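Local coordinates for protein SusD homolog (Bacteroides thetaiotaomicron, PDB 4MRU) that probably binds mucin O-glycans at the cell surface as a SusD-like, TPR-related outer-membrane lipoprotein, at residues 61-66 against 305-310; 247-252 against 314-319. One frame throughout, in Å; residues are numbered along the deposited sequence.

The centres of the two contacts lie about 18 Å apart, on the same side of the chain's centre, and no atoms of one meet the other directly. Along the chain their segments alternate: 61-66, then 247-252, 305-310 and 314-319. Helix 304-309 of interaction 1 thus runs almost directly into the loop of interaction 2, while helix 248-254 of interaction 2 leads into residues W255, K256 and D257, which hold the polar groups of T61 and R62 in interaction 1. R259 bridges the pair as well, since it donates to the carbonyls of both I308 and F252. Both contacts are away from the Mg(2+) site at N373.

Interaction 1 (61-66 against 305-310); sequences TRTGWL and DDMITS
Van der Waals contacts alone join 61-66 to the helical segment 305-310; the two come nearest where the CA atoms of T61 and M307 are 5.3 Å apart. T61 and M307 lie alongside each other, pointing opposite ways, with the M307 CG methylene 3.5 Å from T61 O. Selenomethionine M307 bends at chi2 (-62°) and chi3 (98°), so its tip turns from the loop, and the side chain also touches S300, F302 and L385. T63 CG2 meets the same methylene, 3.9 Å from M307 CG, the side chains at about a right angle. I308 works through its CG1 branch: CG1 lies 3.9 Å from T61 CB, and CD1 reaches over one face of the R62 guanidinium, 3.8 Å from NH2. The contact ties the loop after strand 58-60 to helix 304-309, in a helix-rich SusD-like fold. An alanine in place of I308 would remove CG1, CG2 and CD1 and would probably loosen the packing on T61 and the guanidinium face. Outside the segments, R62 makes salt bridges to D257 and D304 and donates from NH2 to W255 O, which should fix the guanidinium beneath I308; T61 OG1 and T63 OG1 are hydrogen-bonded to K256 O and D304.

Interaction 2 (247-252 against 314-319); sequences RSALCF and RLMTAS
A Met-aromatic contact and an arginine laid over a phenylalanine join helix 248-254 to the loop that leads into strand 322-325 of this SusD-like fold. F252 is the shared surface. R314 CD sits almost exactly above the ring centre, 3.6 Å from the centroid and only 2° off the normal, a CH-pi contact over the face. The R314 chain starts with CG tucked between the backbone N and C (chi1 65°), runs extended through chi2 and bends at chi3. That bend carries the guanidinium past the ring centre, so the cation-pi contact is off-centre, with CZ 5.0 Å from the centroid and the two planes 70° apart. The guanidinium presents its edge to F252, NH1 standing 3.6 Å from CE2.

Selenomethionine M316 packs along the helix, between A249 and the F252/R314 pair. Its SE reaches F252 CD2 at 3.7 Å, obliquely to the ring, and also covers one face of the R314 guanidinium. The chain is straight to the selenium, then turns at chi3 so that CE lies 3.5 Å from S248 OG and also against A249 CB. A249 points toward the loop and also rests on A318 CA. Y43 of helix 40-54 packs against F252, R314 and S248, closing in the cluster. Within the loop, T317 OG1 accepts from S319 N in an ST turn and is also hydrogen-bonded to D320. S248 OG, hydrogen-bonded to N246, accepts a hydrogen bond from a water 2.7 Å away, and that water in turn accepts from R314 NH1 at 2.9 Å.

Interaction 1 (61-66 against 305-310)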
ATOM      1  N   THR A  61      -6.336 -12.713  14.617  1.00 22.12           N
ATOM      2  CA  THR A  61      -6.540 -13.204  15.979  1.00 21.28           C
ATOM      3  C   THR A  61      -7.293 -14.490  16.055  1.00 22.07           C
ATOM      4  O   THR A  61      -7.325 -15.136  17.114  1.00 25.20           O
ATOM      5  CB  THR A  61      -7.395 -12.198  16.790  1.00 22.92           C
ATOM      6  OG1 THR A  61      -8.655 -12.010  16.120  1.00 19.91           O
ATOM      7  CG2 THR A  61      -6.684 -10.902  16.932  1.00 20.01           C
ATOM      8  N   ARG A  62      -7.880 -14.922  14.937  1.00 21.35           N
ATOM      9  CA  ARG A  62      -8.779 -16.073  14.985  1.00 20.56           C
ATOM     10  C   ARG A  62      -8.024 -17.385  14.791  1.00 21.34           C
ATOM     11  O   ARG A  62      -7.675 -17.744  13.670  1.00 21.55           O
ATOM     12  CB  ARG A  62      -9.912 -15.932  13.957  1.00 21.05           C
ATOM     13  CG  ARG A  62     -10.779 -14.691  14.227  1.00 20.99           C
ATOM     14  CD  ARG A  62     -11.446 -14.762  15.605  1.00 22.24           C
ATOM     15  NE  ARG A  62     -12.085 -13.504  15.968  1.00 23.83           N
ATOM     16  CZ  ARG A  62     -12.618 -13.236  17.150  1.00 24.21           C
ATOM     17  NH1 ARG A  62     -12.606 -14.161  18.127  1.00 21.35           N
ATOM     18  NH2 ARG A  62     -13.175 -12.034  17.350  1.00 26.39           N
ATOM     19  N   THR A  63      -7.837 -18.102  15.907  1.00 22.32           N
ATOM     20  CA  THR A  63      -6.970 -19.308  15.967  1.00 22.45           C
ATOM     21  C   THR A  63      -7.580 -20.481  15.246  1.00 25.14           C
ATOM     22  O   THR A  63      -6.869 -21.428  14.878  1.00 27.97           O
ATOM     23  CB  THR A  63      -6.662 -19.711  17.420  1.00 22.79           C
ATOM     24  OG1 THR A  63      -7.897 -19.925  18.143  1.00 24.32           O
ATOM     25  CG2 THR A  63      -5.855 -18.611  18.072  1.00 23.15           C
ATOM     26  N   GLY A  64      -8.879 -20.422  15.004  1.00 26.33           N
ATOM     27  CA  GLY A  64      -9.539 -21.447  14.213  1.00 28.54           C
ATOM     28  C   GLY A  64      -9.274 -21.349  12.726  1.00 28.33           C
ATOM     29  O   GLY A  64      -9.551 -22.285  11.994  1.00 30.32           O
ATOM     30  N   TRP A  65      -8.729 -20.237  12.251  1.00 24.95           N
ATOM     31  CA  TRP A  65      -8.462 -20.093  10.819  1.00 26.70           C
ATOM     32  C   TRP A  65      -7.158 -20.823  10.459  1.00 25.74           C
ATOM     33  O   TRP A  65      -6.072 -20.406  10.888  1.00 25.52           O
ATOM     34  CB  TRP A  65      -8.350 -18.631  10.378  1.00 24.86           C
ATOM     35  CG  TRP A  65      -9.583 -17.753  10.555  1.00 22.42           C
ATOM     36  CD1 TRP A  65     -10.828 -18.157  10.948  1.00 25.84           C
ATOM     37  CD2 TRP A  65      -9.684 -16.357  10.291  1.00 21.99           C
ATOM     38  NE1 TRP A  65     -11.682 -17.085  10.982  1.00 23.86           N
ATOM     39  CE2 TRP A  65     -11.012 -15.972  10.570  1.00 23.73           C
ATOM     40  CE3 TRP A  65      -8.781 -15.377   9.873  1.00 23.25           C
ATOM     41  CZ2 TRP A  65     -11.452 -14.680  10.438  1.00 22.43           C
ATOM     42  CZ3 TRP A  65      -9.229 -14.084   9.753  1.00 24.02           C
ATOM     43  CH2 TRP A  65     -10.547 -13.744  10.056  1.00 23.83           C
ATOM     44  N   LEU A  66      -7.271 -21.837   9.611  1.00 22.74           N
ATOM     45  CA  LEU A  66      -6.096 -22.630   9.177  1.00 24.00           C
ATOM     46  C   LEU A  66      -5.674 -22.444   7.717  1.00 23.17           C
ATOM     47  O   LEU A  66      -4.610 -22.935   7.325  1.00 22.35           O
ATOM     48  CB  LEU A  66      -6.373 -24.105   9.435  1.00 25.37           C
ATOM     49  CG  LEU A  66      -6.638 -24.436  10.926  1.00 29.67           C
ATOM     50  CD1 LEU A  66      -6.955 -25.908  11.087  1.00 29.63           C
ATOM     51  CD2 LEU A  66      -5.476 -24.052  11.803  1.00 33.16           C
ATOM     52  N   ASP A 305      -9.328 -15.010  22.647  1.00 20.05           N
ATOM     53  CA  ASP A 305      -9.310 -13.942  23.641  0.50 24.45           C
ATOM     54  C   ASP A 305      -7.879 -13.590  24.033  1.00 23.80           C
ATOM     55  O   ASP A 305      -7.565 -12.421  24.204  1.00 23.20           O
ATOM     56  CB  ASP A 305     -10.099 -14.320  24.891  0.50 29.57           C
ATOM     57  CG  ASP A 305     -10.389 -13.112  25.774  0.50 34.74           C
ATOM     58  OD1 ASP A 305     -11.113 -12.191  25.317  0.50 37.73           O
ATOM     59  OD2 ASP A 305      -9.876 -13.073  26.918  0.50 44.17           O
ATOM     60  N   ASP A 306      -7.022 -14.611  24.147  1.00 24.81           N
ATOM     61  CA  ASP A 306      -5.579 -14.398  24.394  1.00 22.80           C
ATOM     62  C   ASP A 306      -4.918 -13.514  23.308  1.00 24.03           C
ATOM     63  O   ASP A 306      -4.089 -12.638  23.589  1.00 26.31           O
ATOM     64  CB  ASP A 306      -4.826 -15.744  24.446  1.00 24.13           C
ATOM     65  CG  ASP A 306      -5.136 -16.600  25.658  1.00 29.94           C
ATOM     66  OD1 ASP A 306      -5.454 -16.041  26.705  1.00 26.07           O
ATOM     67  OD2 ASP A 306      -5.039 -17.872  25.578  1.00 32.61           O
HETATM   68  N   MSE A 307      -5.243 -13.781  22.044  1.00 23.78           N
HETATM   69  CA  MSE A 307      -4.680 -13.042  20.898  1.00 22.02           C
HETATM   70  C   MSE A 307      -5.224 -11.644  20.857  1.00 23.79           C
HETATM   71  O   MSE A 307      -4.520 -10.718  20.512  1.00 23.21           O
HETATM   72  CB  MSE A 307      -5.018 -13.689  19.545  1.00 24.66           C
HETATM   73  CG  MSE A 307      -4.614 -15.146  19.368  1.00 30.52           C
HETATM   74 SE   MSE A 307      -2.643 -15.378  19.500  0.75 42.44          SE
HETATM   75  CE  MSE A 307      -2.684 -15.934  21.313  1.00 30.74           C
ATOM     76  N   ILE A 308      -6.487 -11.481  21.218  1.00 22.39           N
ATOM     77  CA  ILE A 308      -7.137 -10.175  21.185  1.00 20.87           C
ATOM     78  C   ILE A 308      -6.623  -9.279  22.310  1.00 19.73           C
ATOM     79  O   ILE A 308      -6.349  -8.126  22.097  1.00 20.17           O
ATOM     80  CB  ILE A 308      -8.662 -10.334  21.299  1.00 22.44           C
ATOM     81  CG1 ILE A 308      -9.229 -10.875  19.983  1.00 24.51           C
ATOM     82  CG2 ILE A 308      -9.350  -9.020  21.704  1.00 23.60           C
ATOM     83  CD1 ILE A 308     -10.609 -11.487  20.140  1.00 26.49           C
ATOM     84  N   THR A 309      -6.416  -9.845  23.494  1.00 21.59           N
ATOM     85  CA  THR A 309      -6.059  -9.025  24.673  1.00 20.23           C
ATOM     86  C   THR A 309      -4.551  -8.895  24.930  1.00 20.64           C
ATOM     87  O   THR A 309      -4.148  -8.002  25.647  1.00 26.43           O
ATOM     88  CB  THR A 309      -6.729  -9.556  25.953  1.00 21.98           C
ATOM     89  OG1 THR A 309      -6.330 -10.910  26.181  1.00 21.26           O
ATOM     90  CG2 THR A 309      -8.293  -9.468  25.863  1.00 23.08           C
ATOM     91  N   SER A 310      -3.727  -9.749  24.344  1.00 22.44           N
ATOM     92  CA  SER A 310      -2.293  -9.746  24.670  1.00 21.13           C
ATOM     93  C   SER A 310      -1.442  -8.892  23.741  1.00 19.61           C
ATOM     94  O   SER A 310      -0.239  -8.727  23.969  1.00 22.47           O
ATOM     95  CB  SER A 310      -1.763 -11.167  24.625  1.00 20.07           C
ATOM     96  OG  SER A 310      -2.466 -11.939  25.572  1.00 20.14           O
TER

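Interaction 2 (247-252 against 314-319)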
ATOM      1  N   ARG A 247     -16.056   2.050   8.201  1.00 18.60           N
ATOM      2  CA  ARG A 247     -16.511   0.713   8.492  1.00 20.85           C
ATOM      3  C   ARG A 247     -15.319  -0.209   8.747  1.00 18.87           C
ATOM      4  O   ARG A 247     -15.464  -1.243   9.377  1.00 19.93           O
ATOM      5  CB  ARG A 247     -17.346   0.170   7.322  1.00 22.64           C
ATOM      6  CG  ARG A 247     -18.532   1.028   6.957  1.00 25.65           C
ATOM      7  CD  ARG A 247     -19.661   0.794   7.911  1.00 31.69           C
ATOM      8  NE  ARG A 247     -20.219  -0.537   7.756  1.00 28.45           N
ATOM      9  CZ  ARG A 247     -21.142  -1.050   8.554  1.00 36.80           C
ATOM     10  NH1 ARG A 247     -21.595  -0.347   9.578  1.00 35.63           N
ATOM     11  NH2 ARG A 247     -21.607  -2.278   8.345  1.00 33.20           N
ATOM     12  N   SER A 248     -14.137   0.166   8.264  1.00 18.67           N
ATOM     13  CA  SER A 248     -12.950  -0.649   8.512  1.00 17.89           C
ATOM     14  C   SER A 248     -12.646  -0.725  10.011  1.00 19.45           C
ATOM     15  O   SER A 248     -11.957  -1.641  10.469  1.00 20.21           O
ATOM     16  CB  SER A 248     -11.699  -0.132   7.761  1.00 20.02           C
ATOM     17  OG  SER A 248     -11.098   1.029   8.326  1.00 21.89           O
ATOM     18  N   ALA A 249     -13.120   0.252  10.775  1.00 18.46           N
ATOM     19  CA  ALA A 249     -12.947   0.211  12.223  1.00 19.19           C
ATOM     20  C   ALA A 249     -13.603  -1.018  12.825  1.00 20.21           C
ATOM     21  O   ALA A 249     -13.147  -1.498  13.868  1.00 19.98           O
ATOM     22  CB  ALA A 249     -13.484   1.483  12.876  1.00 18.74           C
ATOM     23  N   LEU A 250     -14.674  -1.529  12.202  1.00 21.27           N
ATOM     24  CA  LEU A 250     -15.313  -2.749  12.687  1.00 22.47           C
ATOM     25  C   LEU A 250     -14.291  -3.891  12.822  1.00 21.40           C
ATOM     26  O   LEU A 250     -14.306  -4.615  13.823  1.00 20.18           O
ATOM     27  CB  LEU A 250     -16.440  -3.226  11.761  1.00 18.54           C
ATOM     28  CG  LEU A 250     -17.639  -2.291  11.737  1.00 21.72           C
ATOM     29  CD1 LEU A 250     -18.536  -2.659  10.555  1.00 22.74           C
ATOM     30  CD2 LEU A 250     -18.402  -2.310  13.057  1.00 22.27           C
ATOM     31  N   CYS A 251     -13.441  -4.054  11.809  1.00 19.85           N
ATOM     32  CA  CYS A 251     -12.518  -5.190  11.716  1.00 22.03           C
ATOM     33  C   CYS A 251     -11.597  -5.258  12.920  1.00 26.35           C
ATOM     34  O   CYS A 251     -11.238  -6.347  13.360  1.00 21.99           O
ATOM     35  CB  CYS A 251     -11.658  -5.122  10.442  1.00 24.20           C
ATOM     36  SG  CYS A 251     -12.632  -5.079   8.894  1.00 26.07           S
ATOM     37  N   PHE A 252     -11.210  -4.089  13.436  1.00 20.84           N
ATOM     38  CA  PHE A 252     -10.190  -3.995  14.456  1.00 21.69           C
ATOM     39  C   PHE A 252     -10.798  -3.788  15.831  1.00 21.41           C
ATOM     40  O   PHE A 252     -10.374  -4.396  16.791  1.00 22.74           O
ATOM     41  CB  PHE A 252      -9.246  -2.838  14.137  1.00 25.37           C
ATOM     42  CG  PHE A 252      -8.463  -3.035  12.871  1.00 21.88           C
ATOM     43  CD1 PHE A 252      -7.271  -3.733  12.880  1.00 22.83           C
ATOM     44  CD2 PHE A 252      -8.932  -2.517  11.674  1.00 25.17           C
ATOM     45  CE1 PHE A 252      -6.552  -3.940  11.723  1.00 21.74           C
ATOM     46  CE2 PHE A 252      -8.207  -2.680  10.508  1.00 26.94           C
ATOM     47  CZ  PHE A 252      -7.022  -3.408  10.524  1.00 25.03           C
ATOM     48  N   ARG A 314      -4.412  -1.412  16.414  1.00 21.28           N
ATOM     49  CA  ARG A 314      -4.269  -0.081  15.906  1.00 20.56           C
ATOM     50  C   ARG A 314      -5.211   0.848  16.665  1.00 21.25           C
ATOM     51  O   ARG A 314      -6.201   0.416  17.195  1.00 21.57           O
ATOM     52  CB  ARG A 314      -4.492  -0.016  14.381  1.00 22.20           C
ATOM     53  CG  ARG A 314      -5.847  -0.346  13.872  1.00 29.14           C
ATOM     54  CD  ARG A 314      -5.833  -0.258  12.328  1.00 27.54           C
ATOM     55  NE  ARG A 314      -5.932   1.134  11.868  1.00 27.83           N
ATOM     56  CZ  ARG A 314      -6.482   1.514  10.710  1.00 23.99           C
ATOM     57  NH1 ARG A 314      -6.937   0.622   9.832  1.00 24.76           N
ATOM     58  NH2 ARG A 314      -6.573   2.786  10.425  1.00 28.09           N
ATOM     59  N   LEU A 315      -4.850   2.136  16.694  1.00 20.62           N
ATOM     60  CA  LEU A 315      -5.641   3.192  17.330  1.00 20.36           C
ATOM     61  C   LEU A 315      -6.454   3.874  16.245  1.00 19.54           C
ATOM     62  O   LEU A 315      -5.897   4.539  15.386  1.00 20.91           O
ATOM     63  CB  LEU A 315      -4.730   4.188  18.023  1.00 20.46           C
ATOM     64  CG  LEU A 315      -5.433   5.362  18.725  1.00 25.11           C
ATOM     65  CD1 LEU A 315      -6.317   4.833  19.859  1.00 23.62           C
ATOM     66  CD2 LEU A 315      -4.429   6.384  19.220  1.00 26.17           C
HETATM   67  N   MSE A 316      -7.755   3.634  16.219  1.00 20.44           N
HETATM   68  CA  MSE A 316      -8.616   4.253  15.258  1.00 21.82           C
HETATM   69  C   MSE A 316     -10.009   4.393  15.789  1.00 22.17           C
HETATM   70  O   MSE A 316     -10.384   3.755  16.805  1.00 22.29           O
HETATM   71  CB  MSE A 316      -8.648   3.373  14.007  1.00 25.25           C
HETATM   72  CG  MSE A 316      -9.445   2.091  14.220  1.00 25.07           C
HETATM   73 SE   MSE A 316      -9.326   1.058  12.536  0.75 29.04          SE
HETATM   74  CE  MSE A 316     -10.012   2.437  11.333  1.00 28.41           C
ATOM     75  N   THR A 317     -10.792   5.239  15.121  1.00 19.84           N
ATOM     76  CA  THR A 317     -12.203   5.457  15.470  1.00 20.99           C
ATOM     77  C   THR A 317     -13.029   5.312  14.222  1.00 22.93           C
ATOM     78  O   THR A 317     -12.493   5.415  13.105  1.00 22.00           O
ATOM     79  CB  THR A 317     -12.477   6.861  16.077  1.00 24.67           C
ATOM     80  OG1 THR A 317     -12.568   7.848  15.024  1.00 21.25           O
ATOM     81  CG2 THR A 317     -11.386   7.263  17.111  1.00 26.63           C
ATOM     82  N   ALA A 318     -14.331   5.169  14.419  1.00 19.86           N
ATOM     83  CA  ALA A 318     -15.287   5.071  13.328  1.00 23.83           C
ATOM     84  C   ALA A 318     -15.500   6.363  12.542  1.00 25.88           C
ATOM     85  O   ALA A 318     -16.278   6.330  11.609  1.00 26.22           O
ATOM     86  CB  ALA A 318     -16.632   4.552  13.857  1.00 26.31           C
ATOM     87  N   SER A 319     -14.833   7.472  12.903  1.00 25.15           N
ATOM     88  CA  SER A 319     -14.850   8.707  12.117  0.50 26.14           C
ATOM     89  C   SER A 319     -13.576   8.972  11.329  1.00 25.78           C
ATOM     90  O   SER A 319     -13.500   9.963  10.604  1.00 25.51           O
ATOM     91  CB  SER A 319     -15.049   9.934  13.018  0.50 25.80           C
ATOM     92  OG  SER A 319     -16.045   9.710  13.993  0.50 26.21           O
TER
HETATM   93  O   HOH W   1      -8.550   1.917   7.816  1.00 19.58           O